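Shikimate 5-dehydrogenase (Mycobacterium fortuitum subsp. fortuitum DSM 46621, PDB 4XIJ) probably catalyses the NADP-dependent, reversible reduction of 3-dehydroshikimate to shikimate, a step in the biosynthesis of chorismate and the aromatic amino acids. Local coordinates at residues A[196-201]-A[218-223]; A[132-137]-A[155-160]; A[54-59]-A[78-83]. All coordinates share one frame; numbering follows the deposited sequence.

Interaction 1 of 3, residues A[196-201]-A[218-223]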
loop_
_atom_site.group_PDB
_atom_site.type_symbol
_atom_site.label_atom_id
_atom_site.label_comp_id
_atom_site.label_asym_id
_atom_site.label_seq_id
_atom_site.Cartn_x
_atom_site.Cartn_y
_atom_site.Cartn_z
ATOM N N ALA A 196 -0.296 -5.183 17.272
ATOM C CA ALA A 196 0.421 -5.068 15.999
ATOM C C ALA A 196 0.721 -3.616 15.738
ATOM O O ALA A 196 0.060 -2.743 16.307
ATOM C CB ALA A 196 -0.443 -5.632 14.813
ATOM N N ALA A 197 1.673 -3.366 14.849
ATOM C CA ALA A 197 1.936 -1.992 14.367
ATOM C C ALA A 197 2.317 -2.000 12.910
ATOM O O ALA A 197 2.901 -2.987 12.435
ATOM C CB ALA A 197 3.056 -1.280 15.171
ATOM N N VAL A 198 2.000 -0.893 12.220
ATOM C CA VAL A 198 2.502 -0.619 10.880
ATOM C C VAL A 198 3.365 0.611 11.005
ATOM O O VAL A 198 2.868 1.670 11.357
ATOM C CB VAL A 198 1.356 -0.353 9.871
ATOM C CG1 VAL A 198 1.907 -0.097 8.451
ATOM C CG2 VAL A 198 0.387 -1.526 9.873
ATOM N N SER A 199 4.637 0.493 10.677
ATOM C CA SER A 199 5.543 1.625 10.734
ATOM C C SER A 199 5.765 2.217 9.354
ATOM O O SER A 199 6.217 1.522 8.424
ATOM C CB SER A 199 6.891 1.196 11.325
ATOM O OG SER A 199 7.711 2.340 11.448
ATOM N N THR A 200 5.381 3.476 9.179
ATOM C CA THR A 200 5.409 4.132 7.877
ATOM C C THR A 200 6.573 5.105 7.704
ATOM O O THR A 200 6.692 5.735 6.645
ATOM C CB THR A 200 4.081 4.913 7.621
ATOM O OG1 THR A 200 4.005 6.053 8.488
ATOM C CG2 THR A 200 2.858 4.005 7.826
ATOM N N ILE A 201 7.429 5.218 8.722
ATOM C CA ILE A 201 8.485 6.237 8.706
ATOM C C ILE A 201 9.845 5.632 8.311
ATOM O O ILE A 201 10.059 4.405 8.368
ATOM C CB ILE A 201 8.587 6.930 10.089
ATOM C CG1 ILE A 201 9.036 5.960 11.198
ATOM C CG2 ILE A 201 7.243 7.619 10.467
ATOM C CD1 ILE A 201 9.231 6.696 12.544
ATOM N N ARG A 218 3.838 -7.976 16.743
ATOM C CA ARG A 218 3.967 -8.143 15.300
ATOM C C ARG A 218 4.052 -6.768 14.687
ATOM O O ARG A 218 3.199 -5.916 14.905
ATOM C CB ARG A 218 2.790 -8.933 14.757
ATOM C CG ARG A 218 2.706 -10.271 15.449
ATOM C CD ARG A 218 1.648 -11.146 14.814
ATOM N NE ARG A 218 1.963 -11.536 13.437
ATOM C CZ ARG A 218 1.281 -11.141 12.367
ATOM N NH1 ARG A 218 0.247 -10.337 12.526
ATOM N NH2 ARG A 218 1.642 -11.560 11.150
ATOM N N VAL A 219 5.103 -6.523 13.928
ATOM C CA VAL A 219 5.346 -5.214 13.339
ATOM C C VAL A 219 5.585 -5.347 11.840
ATOM O O VAL A 219 6.485 -6.092 11.423
ATOM C CB VAL A 219 6.560 -4.517 14.010
ATOM C CG1 VAL A 219 6.840 -3.185 13.296
ATOM C CG2 VAL A 219 6.247 -4.312 15.512
ATOM N N LEU A 220 4.758 -4.658 11.051
ATOM C CA LEU A 220 4.953 -4.484 9.622
ATOM C C LEU A 220 5.706 -3.178 9.419
ATOM O O LEU A 220 5.200 -2.104 9.744
ATOM C CB LEU A 220 3.603 -4.491 8.881
ATOM C CG LEU A 220 3.663 -4.124 7.411
ATOM C CD1 LEU A 220 4.479 -5.169 6.665
ATOM C CD2 LEU A 220 2.218 -4.084 6.879
ATOM N N ASP A 221 6.943 -3.302 8.934
ATOM C CA ASP A 221 7.778 -2.161 8.644
ATOM C C ASP A 221 7.705 -1.903 7.127
ATOM O O ASP A 221 8.024 -2.785 6.334
ATOM C CB ASP A 221 9.217 -2.469 9.084
ATOM C CG ASP A 221 10.125 -1.273 9.041
ATOM O OD1 ASP A 221 9.749 -0.207 8.525
ATOM O OD2 ASP A 221 11.231 -1.382 9.601
ATOM N N ALA A 222 7.278 -0.709 6.727
ATOM C CA ALA A 222 7.199 -0.356 5.314
ATOM C C ALA A 222 8.583 -0.365 4.651
ATOM O O ALA A 222 8.688 -0.520 3.427
ATOM C CB ALA A 222 6.554 1.010 5.144
ATOM N N ILE A 223 9.630 -0.184 5.447
ATOM C CA ILE A 223 10.987 -0.182 4.915
ATOM C C ILE A 223 11.449 -1.596 4.623
ATOM O O ILE A 223 11.102 -2.541 5.371
ATOM C CB ILE A 223 11.947 0.497 5.912
ATOM C CG1 ILE A 223 11.443 1.913 6.238
ATOM C CG2 ILE A 223 13.363 0.494 5.379
ATOM C CD1 ILE A 223 11.298 2.814 5.021
HETATM O O HOH W 1 9.775 2.129 9.774
#
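A parallel strand pair of the Rossmann-type nucleotide-binding sheet joins Ala197 and Ser199 to Arg218, Leu220 and Ala222. The strands 196-199 and 218-221 run 14° apart with their axes 4.7 Å from each other at closest approach. The chain between them is largely helical, as expected of a beta-alpha-beta crossover. Four backbone hydrogen bonds alternate in direction across the pair. Ala197 N donates to Arg218 O, and Leu220 N returns a bond to Ala197 O at 2.9 Å. Further along, Ser199 N reaches Leu220 O at 2.8 Å with an N-H...O angle of 166°, and the ladder ends with Ala222 N on Ser199 O. CA-H...O contacts fill in between, for example Val198 CA to Leu220 O at 3.3 Å.

Side chains alternate between the two faces. On one, Val198 CG1 lies 4.3 Å from Leu220 CD2, and both residues are covered by helix 114-122. On the other, Ala197 CB is loosely set against Val219 CG2, and helix 230-237 closes over Val219, Ser199 and Asp221. Just past the end of strand 218-221, Ala222 CB points toward the partner segment and comes within 3.3 Å of Ser199 O.

Polar groups gather where the strands end. Asp221 CG, anti to the backbone N (chi1 -170°), lies beside the carbonyl carbon, on the side of the following residues, where OD1 accepts from Ile223 N in an Asx turn; this donor lies above the carboxylate plane. OD2 is hydrogen-bonded to Thr229 OG1. A water molecule links the two strand ends, accepting from Ser199 OG and donating to Ile201 O. Its other donated bond goes to Asp221 OD1, at 2.6 Å from the water oxygen.

Interaction 2 of 3, residues A[132-137]-A[155-160]. With EDO (1,2-ethanediol), chain D.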
loop_
_atom_site.group_PDB
_atom_site.type_symbol
_atom_site.label_atom_id
_atom_site.label_comp_id
_atom_site.label_asym_id
_atom_site.label_seq_id
_atom_site.Cartn_x
_atom_site.Cartn_y
_atom_site.Cartn_z
ATOM N N ILE A 132 2.642 3.971 13.014
ATOM C CA ILE A 132 3.761 4.858 13.383
ATOM C C ILE A 132 3.960 5.839 12.228
ATOM O O ILE A 132 4.294 5.415 11.116
ATOM C CB ILE A 132 5.095 4.090 13.646
ATOM C CG1 ILE A 132 4.924 2.785 14.452
ATOM C CG2 ILE A 132 6.113 5.030 14.302
ATOM C CD1 ILE A 132 4.248 2.963 15.774
ATOM N N GLY A 133 3.809 7.133 12.488
ATOM C CA GLY A 133 3.926 8.163 11.470
ATOM C C GLY A 133 2.577 8.690 11.013
ATOM O O GLY A 133 1.510 8.079 11.282
ATOM N N SER A 134 2.613 9.826 10.326
ATOM C CA SER A 134 1.398 10.518 9.889
ATOM C C SER A 134 1.499 11.000 8.458
ATOM O O SER A 134 0.738 11.876 8.056
ATOM C CB SER A 134 1.078 11.714 10.798
ATOM O OG SER A 134 2.150 12.647 10.803
ATOM N N GLY A 135 2.406 10.421 7.670
ATOM C CA GLY A 135 2.665 10.927 6.335
ATOM C C GLY A 135 1.728 10.327 5.293
ATOM O O GLY A 135 0.659 9.790 5.613
ATOM N N GLY A 136 2.107 10.474 4.023
ATOM C CA GLY A 136 1.207 10.183 2.915
ATOM C C GLY A 136 0.734 8.741 2.782
ATOM O O GLY A 136 -0.281 8.488 2.113
ATOM N N THR A 137 1.451 7.795 3.401
ATOM C CA THR A 137 1.040 6.393 3.341
ATOM C C THR A 137 0.209 5.966 4.520
ATOM O O THR A 137 -0.271 4.803 4.582
ATOM C CB THR A 137 2.260 5.406 3.261
ATOM O OG1 THR A 137 3.001 5.391 4.489
ATOM C CG2 THR A 137 3.216 5.773 2.069
ATOM N N ILE A 155 -2.605 6.410 16.481
ATOM C CA ILE A 155 -1.655 7.071 15.587
ATOM C C ILE A 155 -0.504 7.552 16.464
ATOM O O ILE A 155 -0.675 8.432 17.322
ATOM C CB ILE A 155 -2.288 8.260 14.848
ATOM C CG1 ILE A 155 -3.593 7.854 14.166
ATOM C CG2 ILE A 155 -1.289 8.851 13.815
ATOM C CD1 ILE A 155 -3.512 6.734 13.074
ATOM N N VAL A 156 0.663 6.963 16.269
ATOM C CA VAL A 156 1.868 7.304 17.039
ATOM C C VAL A 156 2.690 8.196 16.163
ATOM O O VAL A 156 3.283 7.749 15.179
ATOM C CB VAL A 156 2.633 6.016 17.458
ATOM C CG1 VAL A 156 3.928 6.339 18.142
ATOM C CG2 VAL A 156 1.731 5.095 18.319
ATOM N N ALA A 157 2.699 9.475 16.479
ATOM C CA ALA A 157 3.338 10.437 15.598
ATOM C C ALA A 157 3.670 11.694 16.387
ATOM O O ALA A 157 3.177 11.910 17.502
ATOM C CB ALA A 157 2.421 10.794 14.393
ATOM N N ARG A 158 4.495 12.538 15.796
ATOM C CA ARG A 158 4.915 13.776 16.430
ATOM C C ARG A 158 3.936 14.923 16.261
ATOM O O ARG A 158 3.771 15.765 17.161
ATOM C CB ARG A 158 6.258 14.203 15.840
ATOM C CG ARG A 158 6.811 15.470 16.438
ATOM C CD ARG A 158 8.232 15.759 15.911
ATOM N NE ARG A 158 9.150 14.690 16.310
ATOM C CZ ARG A 158 9.648 13.762 15.495
ATOM N NH1 ARG A 158 9.371 13.778 14.191
ATOM N NH2 ARG A 158 10.419 12.805 16.008
ATOM N N ASP A 159 3.299 14.993 15.088
ATOM C CA ASP A 159 2.472 16.148 14.749
ATOM C C ASP A 159 1.019 15.866 15.083
ATOM O O ASP A 159 0.390 15.033 14.479
ATOM C CB ASP A 159 2.629 16.516 13.264
ATOM C CG ASP A 159 2.049 17.865 12.961
ATOM O OD1 ASP A 159 2.790 18.876 13.104
ATOM O OD2 ASP A 159 0.838 17.904 12.633
ATOM N N GLU A 160 0.492 16.530 16.106
ATOM C CA GLU A 160 -0.864 16.268 16.543
ATOM C C GLU A 160 -1.906 16.636 15.486
ATOM O O GLU A 160 -2.930 15.979 15.368
ATOM C CB GLU A 160 -1.122 17.050 17.833
ATOM C CG GLU A 160 -2.525 16.829 18.442
ATOM C CD GLU A 160 -2.675 17.404 19.858
ATOM O OE1 GLU A 160 -1.755 18.131 20.347
ATOM O OE2 GLU A 160 -3.722 17.115 20.499
HETATM C C1 EDO D . 6.066 9.919 3.486
HETATM O O1 EDO D . 5.958 8.560 3.037
HETATM C C2 EDO D . 5.227 10.857 2.616
HETATM O O2 EDO D . 4.736 11.945 3.410
HETATM O O HOH W 2 3.937 13.501 12.657
#
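Ile132 and Val156 stand next to each other on adjacent parallel strands and project from the same face of the sheet. From Ile132 CB, the CG2 branch passes Val156 O at 4.0 Å, while CG1 turns anti to the carbonyl carbon (chi1 -42°) and carries the chain toward the neighbouring strand. CD1 at the tip settles against Val156 CB at 3.8 Å, with both methyls of the valine close behind.

One residue on, the backbone takes over. Gly133 N donates to Val156 O at 2.8 Å, nearly straight at 174°, the one hydrogen bond directly joining 132-137 to 155-160. The positive phi of Gly133 (103°) would press a CB against the carbonyl oxygen of Ile132. Gly133 and Gly135 fit the glycine-rich strand-turn-helix of Rossmann-type dinucleotide-binding folds, consistent with the expected NADP binding. A 1,2-ethanediol, probably from the crystallisation liquor, sits against the loop, its O2 accepting from Gly136 N at 3.1 Å.

The loop also leans on the end of strand 152-157. Ile155 CG2 faces Gly133 O, a buried carbonyl oxygen with no polar partner in the model. Ser134 CB meets Ala157 CB at 3.9 Å. Ser134 OG is hydrogen-bonded to a water molecule at 2.7 Å, and that water accepts from Asp159 N at 2.9 Å; Asp159 in turn N-caps helix 160-172 through OD2, which accepts from Lys162 N.

Interaction 3 of 3, residues A[54-59]-A[78-83]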
loop_
_atom_site.group_PDB
_atom_site.type_symbol
_atom_site.label_atom_id
_atom_site.label_comp_id
_atom_site.label_asym_id
_atom_site.label_seq_id
_atom_site.Cartn_x
_atom_site.Cartn_y
_atom_site.Cartn_z
ATOM N N GLU A 54 -1.125 16.690 -12.526
ATOM C CA GLU A 54 -1.791 17.535 -13.480
ATOM C C GLU A 54 -1.893 16.871 -14.844
ATOM O O GLU A 54 -2.907 17.043 -15.552
ATOM C CB GLU A 54 -1.048 18.862 -13.537
ATOM C CG GLU A 54 -1.207 19.566 -12.182
ATOM C CD GLU A 54 -0.158 19.249 -11.057
ATOM O OE1 GLU A 54 0.739 18.365 -11.133
ATOM O OE2 GLU A 54 -0.257 19.962 -10.030
ATOM N N GLN A 55 -0.872 16.092 -15.219
ATOM C CA GLN A 55 -0.898 15.424 -16.520
ATOM C C GLN A 55 -1.784 14.190 -16.588
ATOM O O GLN A 55 -2.173 13.765 -17.679
ATOM C CB GLN A 55 0.519 14.974 -16.903
ATOM C CG GLN A 55 1.474 16.169 -17.186
ATOM C CD GLN A 55 2.905 15.713 -17.334
ATOM O OE1 GLN A 55 3.334 14.758 -16.682
ATOM N NE2 GLN A 55 3.654 16.394 -18.171
ATOM N N LEU A 56 -2.064 13.574 -15.437
ATOM C CA LEU A 56 -2.684 12.253 -15.480
ATOM C C LEU A 56 -4.056 12.179 -16.183
ATOM O O LEU A 56 -4.244 11.283 -17.002
ATOM C CB LEU A 56 -2.732 11.677 -14.059
ATOM C CG LEU A 56 -3.324 10.273 -13.886
ATOM C CD1 LEU A 56 -2.654 9.574 -12.660
ATOM C CD2 LEU A 56 -4.878 10.282 -13.719
ATOM N N PRO A 57 -4.997 13.089 -15.896
ATOM C CA PRO A 57 -6.293 12.925 -16.557
ATOM C C PRO A 57 -6.183 12.967 -18.089
ATOM O O PRO A 57 -6.798 12.127 -18.792
ATOM C CB PRO A 57 -7.130 14.089 -15.959
ATOM C CG PRO A 57 -6.476 14.344 -14.607
ATOM C CD PRO A 57 -5.016 14.188 -14.890
ATOM N N GLY A 58 -5.411 13.904 -18.640
ATOM C CA GLY A 58 -5.264 13.952 -20.083
ATOM C C GLY A 58 -4.596 12.723 -20.651
ATOM O O GLY A 58 -4.951 12.237 -21.720
ATOM N N LEU A 59 -3.617 12.200 -19.932
ATOM C CA LEU A 59 -2.903 11.025 -20.389
ATOM C C LEU A 59 -3.874 9.830 -20.472
ATOM O O LEU A 59 -3.961 9.134 -21.499
ATOM C CB LEU A 59 -1.760 10.726 -19.418
ATOM C CG LEU A 59 -0.951 9.484 -19.761
ATOM C CD1 LEU A 59 -0.292 9.698 -21.094
ATOM C CD2 LEU A 59 0.071 9.235 -18.688
ATOM N N PHE A 78 -4.306 10.954 -6.037
ATOM C CA PHE A 78 -5.532 11.726 -5.863
ATOM C C PHE A 78 -6.148 11.975 -7.238
ATOM O O PHE A 78 -7.354 11.838 -7.440
ATOM C CB PHE A 78 -5.226 13.023 -5.086
ATOM C CG PHE A 78 -4.617 12.764 -3.748
ATOM C CD1 PHE A 78 -5.416 12.366 -2.701
ATOM C CD2 PHE A 78 -3.248 12.847 -3.543
ATOM C CE1 PHE A 78 -4.887 12.058 -1.482
ATOM C CE2 PHE A 78 -2.714 12.538 -2.307
ATOM C CZ PHE A 78 -3.532 12.142 -1.284
ATOM N N ALA A 79 -5.289 12.355 -8.173
ATOM C CA ALA A 79 -5.758 12.621 -9.526
ATOM C C ALA A 79 -6.397 11.382 -10.148
ATOM O O ALA A 79 -7.366 11.503 -10.921
ATOM C CB ALA A 79 -4.634 13.080 -10.384
ATOM N N ALA A 80 -5.842 10.208 -9.870
ATOM C CA ALA A 80 -6.427 9.002 -10.405
ATOM C C ALA A 80 -7.826 8.756 -9.877
ATOM O O ALA A 80 -8.712 8.364 -10.630
ATOM C CB ALA A 80 -5.530 7.812 -10.079
ATOM N N LEU A 81 -8.021 8.978 -8.588
ATOM C CA LEU A 81 -9.359 8.824 -8.005
ATOM C C LEU A 81 -10.363 9.807 -8.634
ATOM O O LEU A 81 -11.525 9.455 -8.918
ATOM C CB LEU A 81 -9.288 9.054 -6.492
ATOM C CG LEU A 81 -10.629 8.850 -5.745
ATOM C CD1 LEU A 81 -11.102 7.393 -5.895
ATOM C CD2 LEU A 81 -10.430 9.209 -4.289
ATOM N N GLU A 82 -9.921 11.050 -8.834
ATOM C CA GLU A 82 -10.768 12.075 -9.453
ATOM C C GLU A 82 -11.062 11.798 -10.908
ATOM O O GLU A 82 -12.121 12.155 -11.407
ATOM C CB GLU A 82 -10.120 13.452 -9.340
ATOM C CG GLU A 82 -10.045 13.940 -7.943
ATOM C CD GLU A 82 -10.527 15.372 -7.815
ATOM O OE1 GLU A 82 -11.634 15.612 -7.261
ATOM O OE2 GLU A 82 -9.792 16.268 -8.285
ATOM N N PHE A 83 -10.123 11.171 -11.602
ATOM C CA PHE A 83 -10.262 10.952 -13.044
ATOM C C PHE A 83 -11.302 9.863 -13.331
ATOM O O PHE A 83 -12.092 9.959 -14.297
ATOM C CB PHE A 83 -8.909 10.555 -13.671
ATOM C CG PHE A 83 -9.068 9.882 -14.985
ATOM C CD1 PHE A 83 -9.267 10.628 -16.161
ATOM C CD2 PHE A 83 -9.055 8.508 -15.062
ATOM C CE1 PHE A 83 -9.532 9.971 -17.368
ATOM C CE2 PHE A 83 -9.284 7.860 -16.252
ATOM C CZ PHE A 83 -9.502 8.589 -17.423
#
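Leu56 and Pro57 meet Ala79, Ala80 and Phe83 where helices 56-61 and 77-83 lie against each other in the alpha/beta substrate-binding domain of the shikimate dehydrogenase family. Both helices rest on the mixed sheet, since Leu56 and Ala80 each touch Val72 of strand 67-72, and Leu56 also reaches Leu19 of strand 15-20.

The two larger side chains, Leu56 and Phe83, are each turned toward the other helix. Leu56 has CG anti to the backbone N (chi1 -179°), which sends its forked end across to the second helix. CD2 comes down on the helix backbone, 3.9 Å from Ala80 CA. That same methyl is 3.9 Å from Ala79 O, which accepts the helical bond from Phe83 N; the methyl makes only a van der Waals contact with it. The other methyl, CD1, sits 4.2 Å from Ala80 CB. The two alanines thus present small methyl groups to the forked end of Leu56.

Phe83 reaches back in the reverse direction. Its CB lies 4.0 Å from Leu56 CD2, and with CG likewise anti to the backbone N (chi1 160°), the ring extends past the leucine to Pro57. There CD1 approaches Pro57 CA at 3.8 Å and Pro57 CB at 4.1 Å. The ring also touches Val60 and Ser61 farther along helix 56-61, and it meets the ring of Trp108 with the planes at about 60°. Pro57 O accepts from Ser61 OG, and this oxygen lies 3.8 Å from Phe83 CE1.

From the N terminus, interaction 3 closes first, bringing together two helices separated by strand 67-72 in the substrate-binding domain. Interaction 2 follows, closing the loop that carries helix 138-147 between strands 128-132 and 152-157, and interaction 1 comes last, joining strands 196-199 and 218-221. The three loops are in series: none nests in or crosses another. Interactions 1 and 2 serve the same parallel sheet, their centres 12 Å apart, and strand 128-132 connects them, with Ile132 N probably donating to Val198 O and Thr200 OG1 bonded to Ile132 O. Interaction 3 is separate, its centre 30 Å from that of interaction 1, although its nearest atoms come within about 6 Å of interaction 2.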